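Local coordinates for protein beta-lactamase (Klebsiella pneumoniae, PDB 6KBY) that probably hydrolyses beta-lactams to substituted beta-amino acids as a class C serine beta-lactamase, and holds adenosine monophosphate in its active-site pocket, at residues A[52-56]-A[206-210]; A[325-331]-A[343-349]. Numbering follows the deposited sequence.

Overall arrangement
Contacts 1 and 2 are neighbours at one end of the large antiparallel sheet of this class C beta-lactamase, their centres about 11 Å apart. Contact 2 is the open end of the hairpin formed by strands 328-335 and 340-346; contact 1 joins two chain segments 150 residues apart that lie over that end. Asn-347 connects them: its ND2 lies 3.0 Å from Leu-52 O, a probable hydrogen bond, and its backbone O lies 3.0 Å from Tyr-209 N, another. Contact 2 borders the AMP pocket, its Thr-325 side chain about 8 Å from that of Ser-71, the covalent attachment site, whereas the Tyr-209 side chain of contact 1 remains about 14 Å from the nucleotide.

Contact 1. Residues A[52-56]-A[206-210]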
loop_
_atom_site.group_PDB
_atom_site.type_symbol
_atom_site.label_atom_id
_atom_site.label_comp_id
_atom_site.label_asym_id
_atom_site.label_seq_id
_atom_site.Cartn_x
_atom_site.Cartn_y
_atom_site.Cartn_z
ATOM N N LEU A 52 22.443 1.080 -5.696
ATOM C CA LEU A 52 22.963 0.812 -4.361
ATOM C C LEU A 52 21.863 0.819 -3.311
ATOM O O LEU A 52 21.086 1.776 -3.220
ATOM C CB LEU A 52 23.996 1.869 -3.977
ATOM C CG LEU A 52 25.175 2.012 -4.930
ATOM C CD1 LEU A 52 26.128 3.098 -4.441
ATOM C CD2 LEU A 52 25.877 0.679 -5.076
ATOM N N ALA A 53 21.856 -0.232 -2.486
ATOM C CA ALA A 53 21.045 -0.256 -1.277
ATOM C C ALA A 53 21.633 0.636 -0.191
ATOM O O ALA A 53 20.895 1.164 0.645
ATOM C CB ALA A 53 20.952 -1.691 -0.768
ATOM N N ALA A 54 22.955 0.808 -0.186
ATOM C CA ALA A 54 23.632 1.664 0.777
ATOM C C ALA A 54 24.868 2.245 0.110
ATOM O O ALA A 54 25.510 1.575 -0.701
ATOM C CB ALA A 54 24.048 0.875 2.023
ATOM N N LYS A 55 25.193 3.490 0.454
ATOM C CA LYS A 55 26.344 4.159 -0.144
ATOM C C LYS A 55 27.647 3.871 0.591
ATOM O O LYS A 55 28.691 3.694 -0.049
ATOM C CB LYS A 55 26.120 5.670 -0.160
ATOM C CG LYS A 55 24.955 6.119 -1.007
ATOM C CD LYS A 55 24.872 7.630 -1.029
ATOM C CE LYS A 55 23.626 8.098 -1.750
ATOM N NZ LYS A 55 23.560 9.582 -1.840
ATOM N N GLN A 56 27.612 3.831 1.917
ATOM C CA GLN A 56 28.837 3.760 2.700
ATOM C C GLN A 56 28.632 2.967 3.987
ATOM O O GLN A 56 27.960 3.438 4.904
ATOM C CB GLN A 56 29.332 5.171 3.024
ATOM C CG GLN A 56 30.729 5.220 3.615
ATOM C CD GLN A 56 31.699 4.307 2.893
ATOM O OE1 GLN A 56 31.804 4.336 1.665
ATOM N NE2 GLN A 56 32.412 3.483 3.653
ATOM N N ALA A 206 18.045 -2.015 2.917
ATOM C CA ALA A 206 18.588 -0.809 2.312
ATOM C C ALA A 206 18.446 0.368 3.263
ATOM O O ALA A 206 17.528 0.421 4.085
ATOM C CB ALA A 206 17.822 -0.489 1.029
ATOM N N TRP A 207 19.366 1.321 3.142
ATOM C CA TRP A 207 19.206 2.606 3.796
ATOM C C TRP A 207 18.419 3.531 2.880
ATOM O O TRP A 207 18.557 3.469 1.654
ATOM C CB TRP A 207 20.571 3.205 4.145
ATOM C CG TRP A 207 21.162 2.519 5.332
ATOM C CD1 TRP A 207 22.029 1.467 5.329
ATOM C CD2 TRP A 207 20.873 2.802 6.703
ATOM N NE1 TRP A 207 22.316 1.089 6.624
ATOM C CE2 TRP A 207 21.618 1.895 7.484
ATOM C CE3 TRP A 207 20.057 3.735 7.346
ATOM C CZ2 TRP A 207 21.575 1.902 8.880
ATOM C CZ3 TRP A 207 20.022 3.744 8.734
ATOM C CH2 TRP A 207 20.771 2.830 9.481
ATOM N N GLY A 208 17.560 4.346 3.477
ATOM C CA GLY A 208 16.904 5.396 2.737
ATOM C C GLY A 208 17.713 6.665 2.791
ATOM O O GLY A 208 18.499 6.873 3.708
ATOM N N TYR A 209 17.534 7.528 1.799
ATOM C CA TYR A 209 18.291 8.773 1.727
ATOM C C TYR A 209 17.314 9.939 1.683
ATOM O O TYR A 209 16.523 10.057 0.740
ATOM C CB TYR A 209 19.288 8.743 0.561
ATOM C CG TYR A 209 20.350 7.714 0.875
ATOM C CD1 TYR A 209 20.167 6.375 0.556
ATOM C CD2 TYR A 209 21.491 8.067 1.588
ATOM C CE1 TYR A 209 21.103 5.424 0.903
ATOM C CE2 TYR A 209 22.437 7.126 1.935
ATOM C CZ TYR A 209 22.240 5.805 1.591
ATOM O OH TYR A 209 23.169 4.856 1.938
ATOM N N ASN A 210 17.342 10.769 2.730
ATOM C CA ASN A 210 16.351 11.823 2.902
ATOM C C ASN A 210 16.689 13.021 2.014
ATOM O O ASN A 210 17.583 12.966 1.162
ATOM C CB ASN A 210 16.159 12.164 4.383
ATOM C CG ASN A 210 17.366 12.865 4.998
ATOM O OD1 ASN A 210 18.302 13.259 4.301
ATOM N ND2 ASN A 210 17.336 13.037 6.317
#
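A tyrosine hydroxyl, not a second backbone carbonyl, accepts a hydrogen bond from a main-chain amide here: Lys-55 N donates to Tyr-209 OH at 2.9 Å. The amide directly follows a classic beta bulge, in which Ala-53 and Ala-54 both face Gln-59, and the chain turns a corner at Ala-53. The contact ties this corner, after strand 44-50, to the segment around strand 208-209, beside the end of the main sheet, away from the AMP pocket. Ala-53 O accepts from Trp-207 N, 2.9 Å away, the single backbone-to-backbone hydrogen bond between 52-56 and 206-210, so no shared sheet ladder forms. Ala-53 CB packs 3.8 Å from Ala-206 CB, while Ala-54 CB meets the edge of the indole at Trp-207 CD1, 3.9 Å away. Fully extended beyond CB, the Lys-55 side chain crosses one face of the phenol: its NZ lies 4.8 Å from the Tyr-209 ring centroid in an off-centre cation-pi contact, while Lys-55 CE sits 4.0 Å above that centroid in a CH-pi contact.

Contact 2. Residues A[325-331]-A[343-349]; sequences TNGFGAY and VMLANKN. With AMP (adenosine monophosphate), chain B.
Strands 328-331 and 343-346 form an antiparallel beta hairpin, their axes 4.8 Å apart at 178°, in the central serine beta-lactamase sheet. Val-343, inside strand 340-346, has its CA 3.5 Å from Tyr-331 O. Met-344 (chi1 m) pairs with Tyr-331 (chi1 t) through Met-344 N to Tyr-331 O, 2.9 Å, and Tyr-331 N to Met-344 O, 3.0 Å; both side chains pack on helix 352-364. Leu-345 faces Ala-330 in a non-hydrogen-bonded pair on the other face, Leu-345 CD2 to Ala-330 CB 3.8 Å. Ala-346 pairs with Gly-329: Gly-329 N donates to Ala-346 O at 3.0 Å, while Ala-346 N to Gly-329 O, also 3.0 Å, is weak. Asn-347 (phi/psi -98/37) leaves the ladder, its CB 3.6 Å from Phe-328 CE2 and its OD1 accepting from Gly-34 N. Lys-348 (chi t, t, m, m) brings NZ to a salt bridge with Asp-213. Asn-349 ND2 bonds weakly to Thr-325 O, 3.1 Å, and a water bridges Asn-349 N and Asn-326 O, 2.8 Å from each. Thr-325 CG2 lies 3.1 Å from AMP O3'. Backbone bonds, one weak, hold the ladder; beyond Ala-346, beside the AMP pocket, a water bridge and one weak side-chain bond join the segments.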
loop_
_atom_site.group_PDB
_atom_site.type_symbol
_atom_site.label_atom_id
_atom_site.label_comp_id
_atom_site.label_asym_id
_atom_site.label_seq_id
_atom_site.Cartn_x
_atom_site.Cartn_y
_atom_site.Cartn_z
ATOM N N THR A 325 8.386 6.827 2.777
ATOM C CA THR A 325 8.886 7.258 4.076
ATOM C C THR A 325 9.861 8.401 3.817
ATOM O O THR A 325 10.084 8.801 2.672
ATOM C CB THR A 325 9.585 6.126 4.836
ATOM O OG1 THR A 325 10.757 5.748 4.111
ATOM C CG2 THR A 325 8.673 4.910 5.011
ATOM N N ASN A 326 10.468 8.936 4.881
ATOM C CA ASN A 326 11.430 10.015 4.674
ATOM C C ASN A 326 12.560 9.591 3.750
ATOM O O ASN A 326 13.155 10.437 3.074
ATOM C CB ASN A 326 12.007 10.493 6.006
ATOM C CG ASN A 326 11.030 11.326 6.796
ATOM O OD1 ASN A 326 9.998 11.742 6.283
ATOM N ND2 ASN A 326 11.361 11.590 8.055
ATOM N N GLY A 327 12.876 8.301 3.713
ATOM C CA GLY A 327 13.981 7.848 2.899
ATOM C C GLY A 327 13.643 6.994 1.692
ATOM O O GLY A 327 14.560 6.594 0.977
ATOM N N PHE A 328 12.360 6.706 1.437
ATOM C CA PHE A 328 11.982 5.716 0.433
ATOM C C PHE A 328 10.746 6.151 -0.345
ATOM O O PHE A 328 9.881 6.865 0.171
ATOM C CB PHE A 328 11.650 4.358 1.068
ATOM C CG PHE A 328 12.837 3.622 1.630
ATOM C CD1 PHE A 328 13.364 3.957 2.871
ATOM C CD2 PHE A 328 13.396 2.562 0.936
ATOM C CE1 PHE A 328 14.428 3.250 3.401
ATOM C CE2 PHE A 328 14.464 1.863 1.460
ATOM C CZ PHE A 328 14.983 2.208 2.692
ATOM N N GLY A 329 10.646 5.659 -1.581
ATOM C CA GLY A 329 9.488 5.916 -2.417
ATOM C C GLY A 329 9.105 4.682 -3.206
ATOM O O GLY A 329 9.942 4.120 -3.928
ATOM N N ALA A 330 7.841 4.265 -3.079
ATOM C CA ALA A 330 7.346 3.012 -3.627
ATOM C C ALA A 330 6.036 3.237 -4.373
ATOM O O ALA A 330 5.300 4.194 -4.117
ATOM C CB ALA A 330 7.129 1.987 -2.507
ATOM N N TYR A 331 5.724 2.307 -5.273
ATOM C CA TYR A 331 4.461 2.354 -5.998
ATOM C C TYR A 331 4.121 0.959 -6.490
ATOM O O TYR A 331 5.014 0.225 -6.924
ATOM C CB TYR A 331 4.553 3.321 -7.185
ATOM C CG TYR A 331 3.274 3.491 -7.987
ATOM C CD1 TYR A 331 2.123 4.009 -7.397
ATOM C CD2 TYR A 331 3.226 3.171 -9.342
ATOM C CE1 TYR A 331 0.956 4.191 -8.127
ATOM C CE2 TYR A 331 2.062 3.343 -10.071
ATOM C CZ TYR A 331 0.934 3.859 -9.464
ATOM O OH TYR A 331 -0.205 4.028 -10.220
ATOM N N VAL A 343 5.754 -3.297 -9.541
ATOM C CA VAL A 343 6.216 -2.807 -8.251
ATOM C C VAL A 343 7.468 -1.980 -8.520
ATOM O O VAL A 343 8.399 -2.467 -9.172
ATOM C CB VAL A 343 6.571 -3.981 -7.319
ATOM C CG1 VAL A 343 7.032 -3.472 -5.963
ATOM C CG2 VAL A 343 5.405 -4.948 -7.185
ATOM N N MET A 344 7.506 -0.744 -8.022
ATOM C CA MET A 344 8.687 0.103 -8.150
ATOM C C MET A 344 9.116 0.525 -6.757
ATOM O O MET A 344 8.373 1.239 -6.078
ATOM C CB MET A 344 8.374 1.344 -8.985
ATOM C CG MET A 344 8.028 1.052 -10.429
ATOM S SD MET A 344 7.206 2.430 -11.255
ATOM C CE MET A 344 8.400 3.751 -11.039
ATOM N N LEU A 345 10.312 0.104 -6.344
ATOM C CA LEU A 345 10.847 0.436 -5.032
ATOM C C LEU A 345 12.116 1.259 -5.187
ATOM O O LEU A 345 12.976 0.940 -6.015
ATOM C CB LEU A 345 11.176 -0.828 -4.239
ATOM C CG LEU A 345 10.045 -1.849 -4.131
ATOM C CD1 LEU A 345 10.473 -3.017 -3.267
ATOM C CD2 LEU A 345 8.779 -1.207 -3.588
ATOM N N ALA A 346 12.240 2.306 -4.375
ATOM C CA ALA A 346 13.401 3.184 -4.389
ATOM C C ALA A 346 13.769 3.551 -2.960
ATOM O O ALA A 346 12.895 3.694 -2.097
ATOM C CB ALA A 346 13.114 4.484 -5.143
ATOM N N ASN A 347 15.069 3.746 -2.725
ATOM C CA ASN A 347 15.560 4.246 -1.441
ATOM C C ASN A 347 15.834 5.749 -1.458
ATOM O O ASN A 347 16.778 6.255 -0.827
ATOM C CB ASN A 347 16.739 3.434 -0.911
ATOM C CG ASN A 347 17.957 3.504 -1.798
ATOM O OD1 ASN A 347 17.898 4.034 -2.909
ATOM N ND2 ASN A 347 19.072 2.942 -1.323
ATOM N N LYS A 348 14.985 6.477 -2.175
ATOM C CA LYS A 348 14.811 7.908 -1.999
ATOM C C LYS A 348 13.348 8.203 -2.288
ATOM O O LYS A 348 12.744 7.571 -3.160
ATOM C CB LYS A 348 15.725 8.727 -2.918
ATOM C CG LYS A 348 15.521 10.234 -2.796
ATOM C CD LYS A 348 16.585 11.014 -3.538
ATOM C CE LYS A 348 17.864 11.092 -2.733
ATOM N NZ LYS A 348 17.708 11.982 -1.544
ATOM N N ASN A 349 12.773 9.123 -1.523
ATOM C CA ASN A 349 11.389 9.553 -1.712
ATOM C C ASN A 349 11.377 10.593 -2.828
ATOM O O ASN A 349 11.662 11.772 -2.595
ATOM C CB ASN A 349 10.868 10.130 -0.400
ATOM C CG ASN A 349 9.423 10.593 -0.475
ATOM O OD1 ASN A 349 8.840 10.730 -1.552
ATOM N ND2 ASN A 349 8.841 10.857 0.686
HETATM P P AMP B . 2.017 6.902 2.922
HETATM O O1P AMP B . 3.356 6.442 2.435
HETATM O O2P AMP B . 1.158 7.721 1.997
HETATM O "O5'" AMP B . 2.173 7.642 4.319
HETATM C "C5'" AMP B . 2.953 7.062 5.354
HETATM C "C4'" AMP B . 4.237 7.819 5.576
HETATM O "O4'" AMP B . 3.950 9.121 6.154
HETATM C "C3'" AMP B . 5.208 7.177 6.558
HETATM O "O3'" AMP B . 6.006 6.167 5.969
HETATM C "C2'" AMP B . 5.996 8.366 7.084
HETATM O "O2'" AMP B . 6.977 8.778 6.141
HETATM C "C1'" AMP B . 4.907 9.435 7.145
HETATM N N9 AMP B . 4.224 9.443 8.453
HETATM C C8 AMP B . 2.943 9.072 8.677
HETATM N N7 AMP B . 2.620 9.200 9.991
HETATM C C5 AMP B . 3.718 9.658 10.626
HETATM C C6 AMP B . 4.064 10.012 12.020
HETATM N N6 AMP B . 3.154 9.892 13.014
HETATM N N1 AMP B . 5.322 10.452 12.265
HETATM C C2 AMP B . 6.237 10.572 11.282
HETATM N N3 AMP B . 5.987 10.269 9.993
HETATM C C4 AMP B . 4.769 9.817 9.610
HETATM O O HOH W 1 14.040 10.682 0.467
HETATM O O HOH W 2 9.295 3.945 -6.634
#